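Local coordinates for protein phosphoribosylaminoimidazole carboxylase (Bombyx mori, PDB 4JA0) that probably catalyses two steps of de novo purine biosynthesis, carboxylating aminoimidazole ribonucleotide and then joining the product to aspartate to give SAICAR, at residues E69-S73 and A74-T78; R105-T108 and G109-K113; L158-R162 and D163-Y167; Q360-W363 and S364-V368. All coordinates share one frame; numbering follows the deposited sequence.

Contact 1. Residues E69-S73 and A74-T78; sequences EILKS and AGIKT
Leu71 O takes backbone N-H groups from three successive residues, Ala74, Gly75 and Ile76, where the helix runs out. Each of these bonds is weak. The one from Ile76 N to Leu71 O measures 3.1 Å. Gly75 N also reaches Lys72 O at 3.0 Å, again weakly. Ala74 N still has a weak helical bond to Ile70 O. Beyond the turn, Lys77 folds back, and its NZ donates to Gly75 O at 3.2 Å, in the carbonyl plane.

This is a Schellman motif at the C-terminal end of helix 57-74. Gly75 leaves the helical conformation with a phi of 113°. A side chain there would be jammed against the carbonyl oxygen of Ala74. The motif brings its usual apolar pair together: Leu71 CD2 lies 4.2 Å from Ile76 CG1. With CG1 beside the backbone N of its own residue (chi1 -56°), Ile76 also lays CG1 close to Leu71 O. Both side chains pack on Ile175 of helix 162-183, and Ala74 touches Ile178 of the same helix.

On another side the bent aliphatic chain of Lys72 crosses Thr78, and its CG comes 3.3 Å from Thr78 OG1. Lys72 NZ continues to weak hydrogen bonds with Phe80 O and Val81 O. Ile70 and Ser73 meet Tyr396 and Leu397 of helix 396-420.

Contact 2. Residues R105-T108 and G109-K113; sequences RLAT and GSFLK. With SO4 (sulfate ion), chain J.
Leu112 lies back over the segment that leads into its helix. Its CD2 touches Ala107 CB at 3.7 Å, and its CG and CD1 both rest near Thr108 CA. Phe111 reaches the same alanine: its CD2 is 4.2 Å from Ala107 CB. The ring gets there because CG is anti to the backbone N (chi1 -176°). Phe111 CB meanwhile sits 3.5 Å from Thr108 O. With only a methyl group at Leu112, as in alanine, Ala107 CB and Thr108 CA would probably lose this cover and a gap would open beside them.

The start of the helix holds a sulfate. Ser110 OG donates to its O3 at 2.8 Å. Ser110 N has a weak bond to O1 and also faces O2, though the O2 distance is too short to trust, and Phe111 N adds a weak bond to O2. Arg104 NH1 is a further donor. The helix N terminus would favour an anion here. Arg104 and the Thr108-Gly109-Ser110 run fit the SAICAR synthetase signature, so the sulfate probably marks the phosphate site of the nucleotide substrate. Gly109 has a positive phi of 71°, which favours glycine.

Thr108 OG1 is fixed by a hydrogen bond to Glu120, and the Phe111 ring stacks edge-to-face with Phe124. The turn thus joins strand 100-104 to helix 110-114, with Leu106 and Thr108 packed on strands 188-200 and 216-220 and Phe111 against strand 123-132.

Contact 3. Residues L158-R162 and D163-Y167; sequences LLIGR and DEVDY
Glu164 turns its carboxylate back along the chain and takes the backbone N-H of Gly161 three residues earlier. Gly161 N to Glu164 OE2 is 2.9 Å. Gly161 is the N-cap of helix 162-183, so this is one half of a capping box. The other half is missing, because glycine has no side chain to return the bond. The oxygen is met on its anti side, with the donor 27° out of the carboxylate plane. A bend at chi2 (70°) folds the Glu164 chain into this position. The N-H groups at the helix start would probably stabilise its negative charge.

Apolar side chains also touch the acid. Leu158 lies across it, with CD1 3.8 Å from Glu164 OE1, and Ile160 CG2 touches Glu164 CB at 3.9 Å. Ile205 of strand 205-207 packs on both Leu158 and Glu164.

The first helical bonds follow at once. Val165 N reaches Gly161 O at 2.9 Å, and Asp166 N bonds to Arg162 O. The bent chain of Arg162 passes Asp166, but their charged ends do not meet. Asp166 instead pairs with Arg169 and with Arg414 of helix 396-420, and Asp163 also bridges to Arg414. Arg162 packs on Phe122 of a neighbouring subunit. On the buried side, Ile160 meets Val165 at about a right angle, with Ile160 CG2 3.8 Å from Val165 CG2.

Contact 4. Residues Q360-W363 and S364-V368; sequences QDIW and SSLSV
Trp363 has two aliphatic groups over one face of its indole. Leu366 CD1 makes a CH-pi contact, 4.1 Å from the centroid of the six-membered ring and 18° off its normal. Ile362 CG2 lies above the same face, over the rim of the five-membered ring, and is 3.9 Å from Leu366 CD1. At the edge, Gln360 O lies in the ring plane and Ser367 OG near it.

The backbone of the same residues turns tightly, held by hydrogen bonds to two carbonyl oxygens. Asp361 O is gripped twice by one residue, from Ser364 N at 3.0 Å and from Ser364 OG. The hydroxyl sits between the backbone N and the carbonyl carbon (chi1 60°) and comes in nearly along the C=O axis. Ser364 OG also bonds to Asn334 N. Replacing Ser364 by alanine removes the hydroxyl, which is likely to leave Asp361 O with one donor fewer and Asn334 N without this mate. Ile362 O likewise takes two N-H groups, from Ser365 and Leu366.

The turn follows helix 358-361 in the AIR carboxylase part. Ile362, Ser365 and Leu366 pack on strand 375-376, an outermost strand of the parallel sheet within this chain. Two neighbouring subunits cover the turn too: Trp363 meets Gln360 of one and Ile378 of another.

The four contacts follow one another along the chain; each closes before the next opens, and none nests or crosses. Contact 1 ends helix 57-74, contact 2 links strand 100-104 to helix 110-114, and contact 3 starts helix 162-183. All three lie in the SAICAR synthetase range. Helix 162-183 ties them together: it begins in contact 3, packs on contact 1 and offers Glu180 to Arg105 of contact 2. Contacts 1 and 3 come within about 5 Å at their nearest atoms. Contact 4 belongs to the AIR carboxylase range, its centre about 40 Å from that of contact 1. The later helix 396-420 returns to touch contacts 1 and 3.

Contact 1. Residues E69-S73 and A74-T78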
loop_
_atom_site.group_PDB
_atom_site.type_symbol
_atom_site.label_atom_id
_atom_site.label_comp_id
_atom_site.label_asym_id
_atom_site.label_seq_id
_atom_site.Cartn_x
_atom_site.Cartn_y
_atom_site.Cartn_z
ATOM N N GLU A 69 13.975 -28.219 -43.184
ATOM C CA GLU A 69 14.557 -28.622 -41.910
ATOM C C GLU A 69 14.770 -27.392 -41.038
ATOM O O GLU A 69 14.513 -27.423 -39.820
ATOM C CB GLU A 69 15.889 -29.357 -42.110
ATOM N N ILE A 70 15.192 -26.297 -41.652
ATOM C CA ILE A 70 15.388 -25.086 -40.887
ATOM C C ILE A 70 14.044 -24.585 -40.371
ATOM O O ILE A 70 13.934 -24.159 -39.207
ATOM C CB ILE A 70 16.038 -23.991 -41.737
ATOM C CG1 ILE A 70 17.431 -24.441 -42.205
ATOM C CG2 ILE A 70 16.049 -22.653 -40.999
ATOM C CD1 ILE A 70 18.135 -23.418 -43.073
ATOM N N LEU A 71 13.005 -24.702 -41.200
ATOM C CA LEU A 71 11.706 -24.145 -40.821
ATOM C C LEU A 71 10.967 -25.005 -39.814
ATOM O O LEU A 71 10.200 -24.484 -38.998
ATOM C CB LEU A 71 10.835 -23.899 -42.061
ATOM C CG LEU A 71 11.319 -22.716 -42.904
ATOM C CD1 LEU A 71 10.513 -22.588 -44.204
ATOM C CD2 LEU A 71 11.240 -21.432 -42.077
ATOM N N LYS A 72 11.196 -26.313 -39.871
ATOM C CA LYS A 72 10.595 -27.224 -38.916
ATOM C C LYS A 72 11.192 -26.953 -37.542
ATOM O O LYS A 72 10.497 -26.952 -36.520
ATOM C CB LYS A 72 10.879 -28.671 -39.313
ATOM C CG LYS A 72 9.977 -29.217 -40.395
ATOM C CD LYS A 72 9.504 -30.626 -40.062
ATOM C CE LYS A 72 10.165 -31.675 -40.942
ATOM N NZ LYS A 72 9.689 -33.047 -40.572
ATOM N N SER A 73 12.483 -26.653 -37.545
ATOM C CA SER A 73 13.216 -26.457 -36.315
ATOM C C SER A 73 12.809 -25.135 -35.655
ATOM O O SER A 73 12.976 -24.955 -34.446
ATOM C CB SER A 73 14.725 -26.515 -36.608
ATOM O OG SER A 73 15.478 -26.994 -35.500
ATOM N N ALA A 74 12.254 -24.216 -36.439
ATOM C CA ALA A 74 11.732 -22.967 -35.880
ATOM C C ALA A 74 10.351 -23.190 -35.296
ATOM O O ALA A 74 9.914 -22.453 -34.422
ATOM C CB ALA A 74 11.695 -21.874 -36.939
ATOM N N GLY A 75 9.668 -24.218 -35.784
ATOM C CA GLY A 75 8.362 -24.585 -35.262
ATOM C C GLY A 75 7.248 -24.366 -36.273
ATOM O O GLY A 75 6.100 -24.703 -35.996
ATOM N N ILE A 76 7.590 -23.828 -37.446
ATOM C CA ILE A 76 6.633 -23.664 -38.537
ATOM C C ILE A 76 6.123 -25.051 -38.941
ATOM O O ILE A 76 6.894 -26.009 -38.985
ATOM C CB ILE A 76 7.280 -22.996 -39.774
ATOM C CG1 ILE A 76 7.923 -21.642 -39.441
ATOM C CG2 ILE A 76 6.263 -22.848 -40.889
ATOM C CD1 ILE A 76 6.962 -20.475 -39.422
ATOM N N LYS A 77 4.829 -25.171 -39.209
ATOM C CA LYS A 77 4.232 -26.451 -39.596
ATOM C C LYS A 77 4.282 -26.721 -41.114
ATOM O O LYS A 77 3.775 -25.925 -41.917
ATOM C CB LYS A 77 2.785 -26.513 -39.105
ATOM C CG LYS A 77 2.607 -26.433 -37.592
ATOM C CD LYS A 77 3.307 -27.583 -36.855
ATOM C CE LYS A 77 3.054 -27.511 -35.335
ATOM N NZ LYS A 77 3.946 -26.581 -34.576
ATOM N N THR A 78 4.900 -27.836 -41.504
ATOM C CA THR A 78 5.095 -28.139 -42.931
ATOM C C THR A 78 4.591 -29.528 -43.327
ATOM O O THR A 78 4.344 -30.385 -42.479
ATOM C CB THR A 78 6.579 -28.040 -43.346
ATOM O OG1 THR A 78 7.385 -28.785 -42.430
ATOM C CG2 THR A 78 7.034 -26.592 -43.355
#

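Contact 2. Residues R105-T108 and G109-K113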
loop_
_atom_site.group_PDB
_atom_site.type_symbol
_atom_site.label_atom_id
_atom_site.label_comp_id
_atom_site.label_asym_id
_atom_site.label_seq_id
_atom_site.Cartn_x
_atom_site.Cartn_y
_atom_site.Cartn_z
ATOM N N ARG A 105 11.569 -7.817 -49.663
ATOM C CA ARG A 105 12.203 -6.869 -48.755
ATOM C C ARG A 105 12.584 -5.626 -49.552
ATOM O O ARG A 105 12.527 -4.511 -49.043
ATOM C CB ARG A 105 13.431 -7.511 -48.075
ATOM C CG ARG A 105 14.318 -6.552 -47.284
ATOM C CD ARG A 105 13.593 -5.937 -46.095
ATOM N NE ARG A 105 13.507 -6.850 -44.962
ATOM C CZ ARG A 105 12.802 -6.600 -43.860
ATOM N NH1 ARG A 105 12.119 -5.468 -43.760
ATOM N NH2 ARG A 105 12.768 -7.484 -42.865
ATOM N N LEU A 106 12.918 -5.834 -50.823
ATOM C CA LEU A 106 13.346 -4.771 -51.719
ATOM C C LEU A 106 12.416 -4.728 -52.897
ATOM O O LEU A 106 11.742 -5.714 -53.188
ATOM C CB LEU A 106 14.733 -5.084 -52.273
ATOM C CG LEU A 106 15.963 -4.989 -51.396
ATOM C CD1 LEU A 106 17.149 -5.363 -52.203
ATOM C CD2 LEU A 106 16.110 -3.559 -50.945
ATOM N N ALA A 107 12.389 -3.599 -53.597
ATOM C CA ALA A 107 11.669 -3.524 -54.868
ATOM C C ALA A 107 12.560 -4.021 -56.019
ATOM O O ALA A 107 13.632 -3.456 -56.302
ATOM C CB ALA A 107 11.189 -2.107 -55.131
ATOM N N THR A 108 12.122 -5.094 -56.671
ATOM C CA THR A 108 12.815 -5.584 -57.853
ATOM C C THR A 108 11.868 -6.489 -58.612
ATOM O O THR A 108 10.768 -6.767 -58.132
ATOM C CB THR A 108 14.083 -6.379 -57.494
ATOM O OG1 THR A 108 14.926 -6.496 -58.648
ATOM C CG2 THR A 108 13.703 -7.766 -56.987
ATOM N N GLY A 109 12.293 -6.945 -59.790
ATOM C CA GLY A 109 11.504 -7.877 -60.575
ATOM C C GLY A 109 10.257 -7.286 -61.201
ATOM O O GLY A 109 10.225 -6.126 -61.636
ATOM N N SER A 110 9.206 -8.091 -61.235
ATOM C CA SER A 110 7.970 -7.665 -61.858
ATOM C C SER A 110 7.273 -6.553 -61.071
ATOM O O SER A 110 6.413 -5.856 -61.622
ATOM C CB SER A 110 7.022 -8.861 -62.012
ATOM O OG SER A 110 6.167 -8.984 -60.877
ATOM N N PHE A 111 7.652 -6.370 -59.803
ATOM C CA PHE A 111 7.032 -5.345 -58.946
ATOM C C PHE A 111 7.273 -3.950 -59.504
ATOM O O PHE A 111 6.398 -3.082 -59.414
ATOM C CB PHE A 111 7.564 -5.430 -57.512
ATOM C CG PHE A 111 6.897 -4.479 -56.551
ATOM C CD1 PHE A 111 5.882 -4.924 -55.709
ATOM C CD2 PHE A 111 7.293 -3.146 -56.468
ATOM C CE1 PHE A 111 5.275 -4.060 -54.808
ATOM C CE2 PHE A 111 6.680 -2.271 -55.573
ATOM C CZ PHE A 111 5.671 -2.728 -54.745
ATOM N N LEU A 112 8.467 -3.751 -60.065
ATOM C CA LEU A 112 8.871 -2.462 -60.607
ATOM C C LEU A 112 7.974 -2.079 -61.787
ATOM O O LEU A 112 7.573 -0.916 -61.936
ATOM C CB LEU A 112 10.346 -2.510 -61.040
ATOM C CG LEU A 112 11.398 -2.790 -59.955
ATOM C CD1 LEU A 112 12.809 -2.857 -60.530
ATOM C CD2 LEU A 112 11.319 -1.752 -58.828
ATOM N N LYS A 113 7.635 -3.071 -62.605
ATOM C CA LYS A 113 6.767 -2.833 -63.748
ATOM C C LYS A 113 5.357 -2.512 -63.261
ATOM O O LYS A 113 4.727 -1.583 -63.745
ATOM C CB LYS A 113 6.763 -4.042 -64.701
HETATM S S SO4 J . 8.430 -11.048 -59.562
HETATM O O1 SO4 J . 8.977 -11.462 -60.852
HETATM O O2 SO4 J . 8.728 -9.629 -59.422
HETATM O O3 SO4 J . 6.983 -11.275 -59.532
HETATM O O4 SO4 J . 9.054 -11.781 -58.455
#

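Contact 3. Residues L158-R162 and D163-Y167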
loop_
_atom_site.group_PDB
_atom_site.type_symbol
_atom_site.label_atom_id
_atom_site.label_comp_id
_atom_site.label_asym_id
_atom_site.label_seq_id
_atom_site.Cartn_x
_atom_site.Cartn_y
_atom_site.Cartn_z
ATOM N N LEU A 158 -11.921 -27.239 -44.771
ATOM C CA LEU A 158 -11.536 -25.925 -44.295
ATOM C C LEU A 158 -11.864 -24.905 -45.368
ATOM O O LEU A 158 -11.249 -24.861 -46.437
ATOM C CB LEU A 158 -10.043 -25.868 -43.949
ATOM C CG LEU A 158 -9.593 -24.508 -43.424
ATOM C CD1 LEU A 158 -10.222 -24.208 -42.078
ATOM C CD2 LEU A 158 -8.094 -24.418 -43.362
ATOM N N LEU A 159 -12.856 -24.089 -45.074
ATOM C CA LEU A 159 -13.170 -22.966 -45.918
ATOM C C LEU A 159 -12.221 -21.808 -45.568
ATOM O O LEU A 159 -12.036 -21.460 -44.391
ATOM C CB LEU A 159 -14.643 -22.599 -45.709
ATOM C CG LEU A 159 -15.205 -21.437 -46.501
ATOM C CD1 LEU A 159 -16.647 -21.697 -46.918
ATOM C CD2 LEU A 159 -15.123 -20.205 -45.610
ATOM N N ILE A 160 -11.620 -21.214 -46.591
ATOM C CA ILE A 160 -10.630 -20.152 -46.395
ATOM C C ILE A 160 -11.253 -18.774 -46.287
ATOM O O ILE A 160 -11.648 -18.175 -47.304
ATOM C CB ILE A 160 -9.596 -20.125 -47.540
ATOM C CG1 ILE A 160 -8.823 -21.436 -47.579
ATOM C CG2 ILE A 160 -8.640 -18.942 -47.398
ATOM C CD1 ILE A 160 -7.424 -21.250 -48.025
ATOM N N GLY A 161 -11.342 -18.270 -45.058
ATOM C CA GLY A 161 -11.851 -16.928 -44.810
ATOM C C GLY A 161 -10.712 -16.018 -44.374
ATOM O O GLY A 161 -9.539 -16.418 -44.410
ATOM N N ARG A 162 -11.051 -14.820 -43.906
ATOM C CA ARG A 162 -10.037 -13.842 -43.534
ATOM C C ARG A 162 -9.095 -14.378 -42.431
ATOM O O ARG A 162 -7.914 -14.057 -42.400
ATOM C CB ARG A 162 -10.707 -12.522 -43.122
ATOM C CG ARG A 162 -9.751 -11.382 -42.877
ATOM C CD ARG A 162 -9.085 -10.900 -44.162
ATOM N NE ARG A 162 -10.040 -10.413 -45.163
ATOM C CZ ARG A 162 -9.825 -9.368 -45.970
ATOM N NH1 ARG A 162 -8.690 -8.681 -45.889
ATOM N NH2 ARG A 162 -10.749 -8.993 -46.854
ATOM N N ASP A 163 -9.600 -15.233 -41.556
ATOM C CA ASP A 163 -8.751 -15.786 -40.518
ATOM C C ASP A 163 -7.652 -16.644 -41.139
ATOM O O ASP A 163 -6.476 -16.523 -40.795
ATOM C CB ASP A 163 -9.600 -16.570 -39.494
ATOM C CG ASP A 163 -10.358 -15.649 -38.525
ATOM O OD1 ASP A 163 -9.831 -14.547 -38.238
ATOM O OD2 ASP A 163 -11.497 -15.996 -38.105
ATOM N N GLU A 164 -8.030 -17.475 -42.093
ATOM C CA GLU A 164 -7.067 -18.336 -42.762
ATOM C C GLU A 164 -6.102 -17.510 -43.603
ATOM O O GLU A 164 -4.902 -17.757 -43.607
ATOM C CB GLU A 164 -7.795 -19.364 -43.616
ATOM C CG GLU A 164 -8.458 -20.468 -42.800
ATOM C CD GLU A 164 -9.675 -19.991 -41.992
ATOM O OE1 GLU A 164 -9.922 -20.570 -40.905
ATOM O OE2 GLU A 164 -10.377 -19.045 -42.437
ATOM N N VAL A 165 -6.619 -16.504 -44.289
ATOM C CA VAL A 165 -5.755 -15.594 -45.026
ATOM C C VAL A 165 -4.845 -14.798 -44.089
ATOM O O VAL A 165 -3.670 -14.584 -44.409
ATOM C CB VAL A 165 -6.576 -14.664 -45.938
ATOM C CG1 VAL A 165 -5.742 -13.481 -46.431
ATOM C CG2 VAL A 165 -7.155 -15.477 -47.102
ATOM N N ASP A 166 -5.366 -14.398 -42.926
ATOM C CA ASP A 166 -4.549 -13.698 -41.932
ATOM C C ASP A 166 -3.366 -14.571 -41.537
ATOM O O ASP A 166 -2.224 -14.123 -41.589
ATOM C CB ASP A 166 -5.361 -13.317 -40.681
ATOM C CG ASP A 166 -6.309 -12.119 -40.915
ATOM O OD1 ASP A 166 -6.029 -11.290 -41.819
ATOM O OD2 ASP A 166 -7.351 -12.022 -40.207
ATOM N N TYR A 167 -3.634 -15.831 -41.216
ATOM C CA TYR A 167 -2.580 -16.761 -40.827
ATOM C C TYR A 167 -1.486 -16.918 -41.898
ATOM O O TYR A 167 -0.289 -16.921 -41.581
ATOM C CB TYR A 167 -3.176 -18.128 -40.504
ATOM C CG TYR A 167 -2.140 -19.168 -40.204
ATOM C CD1 TYR A 167 -1.588 -19.261 -38.948
ATOM C CD2 TYR A 167 -1.695 -20.040 -41.185
ATOM C CE1 TYR A 167 -0.625 -20.210 -38.660
ATOM C CE2 TYR A 167 -0.725 -20.997 -40.913
ATOM C CZ TYR A 167 -0.195 -21.075 -39.643
ATOM O OH TYR A 167 0.766 -22.015 -39.331
#

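Contact 4. Residues Q360-W363 and S364-V368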
loop_
_atom_site.group_PDB
_atom_site.type_symbol
_atom_site.label_atom_id
_atom_site.label_comp_id
_atom_site.label_asym_id
_atom_site.label_seq_id
_atom_site.Cartn_x
_atom_site.Cartn_y
_atom_site.Cartn_z
ATOM N N GLN A 360 5.216 -6.839 -1.508
ATOM C CA GLN A 360 6.131 -6.047 -0.688
ATOM C C GLN A 360 7.560 -6.283 -1.114
ATOM O O GLN A 360 8.346 -5.341 -1.258
ATOM C CB GLN A 360 6.004 -6.397 0.794
ATOM C CG GLN A 360 4.835 -5.754 1.483
ATOM C CD GLN A 360 3.496 -6.346 1.062
ATOM O OE1 GLN A 360 3.325 -7.566 1.052
ATOM N NE2 GLN A 360 2.538 -5.479 0.712
ATOM N N ASP A 361 7.868 -7.555 -1.336
ATOM C CA ASP A 361 9.229 -8.030 -1.553
ATOM C C ASP A 361 9.836 -7.686 -2.886
ATOM O O ASP A 361 11.052 -7.725 -3.035
ATOM C CB ASP A 361 9.282 -9.542 -1.362
ATOM C CG ASP A 361 9.159 -9.935 0.089
ATOM O OD1 ASP A 361 9.481 -9.087 0.968
ATOM O OD2 ASP A 361 8.713 -11.081 0.335
ATOM N N ILE A 362 9.010 -7.357 -3.865
ATOM C CA ILE A 362 9.554 -7.149 -5.191
ATOM C C ILE A 362 10.470 -5.937 -5.250
ATOM O O ILE A 362 11.312 -5.842 -6.132
ATOM C CB ILE A 362 8.473 -7.025 -6.268
ATOM C CG1 ILE A 362 9.126 -7.311 -7.621
ATOM C CG2 ILE A 362 7.822 -5.650 -6.218
ATOM C CD1 ILE A 362 8.269 -7.082 -8.757
ATOM N N TRP A 363 10.341 -5.025 -4.294
ATOM C CA TRP A 363 11.166 -3.842 -4.327
ATOM C C TRP A 363 12.587 -4.151 -3.941
ATOM O O TRP A 363 13.461 -3.329 -4.135
ATOM C CB TRP A 363 10.597 -2.761 -3.426
ATOM C CG TRP A 363 9.299 -2.260 -3.904
ATOM C CD1 TRP A 363 8.054 -2.653 -3.494
ATOM C CD2 TRP A 363 9.094 -1.285 -4.933
ATOM N NE1 TRP A 363 7.086 -1.958 -4.194
ATOM C CE2 TRP A 363 7.703 -1.114 -5.079
ATOM C CE3 TRP A 363 9.957 -0.533 -5.732
ATOM C CZ2 TRP A 363 7.160 -0.226 -5.997
ATOM C CZ3 TRP A 363 9.419 0.350 -6.630
ATOM C CH2 TRP A 363 8.038 0.492 -6.768
ATOM N N SER A 364 12.832 -5.348 -3.421
ATOM C CA SER A 364 14.198 -5.776 -3.112
ATOM C C SER A 364 14.907 -6.161 -4.396
ATOM O O SER A 364 16.132 -6.191 -4.438
ATOM C CB SER A 364 14.204 -6.946 -2.127
ATOM O OG SER A 364 13.509 -8.073 -2.631
ATOM N N SER A 365 14.112 -6.499 -5.416
ATOM C CA SER A 365 14.588 -6.825 -6.761
ATOM C C SER A 365 14.735 -5.565 -7.585
ATOM O O SER A 365 15.806 -5.260 -8.084
ATOM C CB SER A 365 13.609 -7.754 -7.460
ATOM O OG SER A 365 13.522 -8.992 -6.797
ATOM N N LEU A 366 13.644 -4.824 -7.719
ATOM C CA LEU A 366 13.680 -3.480 -8.285
ATOM C C LEU A 366 14.494 -2.613 -7.354
ATOM O O LEU A 366 14.953 -3.090 -6.312
ATOM C CB LEU A 366 12.271 -2.919 -8.349
ATOM C CG LEU A 366 11.183 -3.755 -9.011
ATOM C CD1 LEU A 366 9.811 -3.264 -8.543
ATOM C CD2 LEU A 366 11.300 -3.643 -10.515
ATOM N N SER A 367 14.700 -1.356 -7.714
ATOM C CA SER A 367 15.365 -0.407 -6.792
ATOM C C SER A 367 16.679 -0.970 -6.266
ATOM O O SER A 367 16.876 -1.175 -5.058
ATOM C CB SER A 367 14.465 0.076 -5.623
ATOM O OG SER A 367 14.108 -0.952 -4.729
ATOM N N VAL A 368 17.562 -1.238 -7.210
ATOM C CA VAL A 368 18.904 -1.658 -6.896
ATOM C C VAL A 368 19.769 -0.415 -6.663
ATOM O O VAL A 368 19.391 0.696 -7.035
ATOM C CB VAL A 368 19.469 -2.476 -8.076
ATOM C CG1 VAL A 368 18.855 -3.866 -8.104
ATOM C CG2 VAL A 368 19.211 -1.740 -9.378
#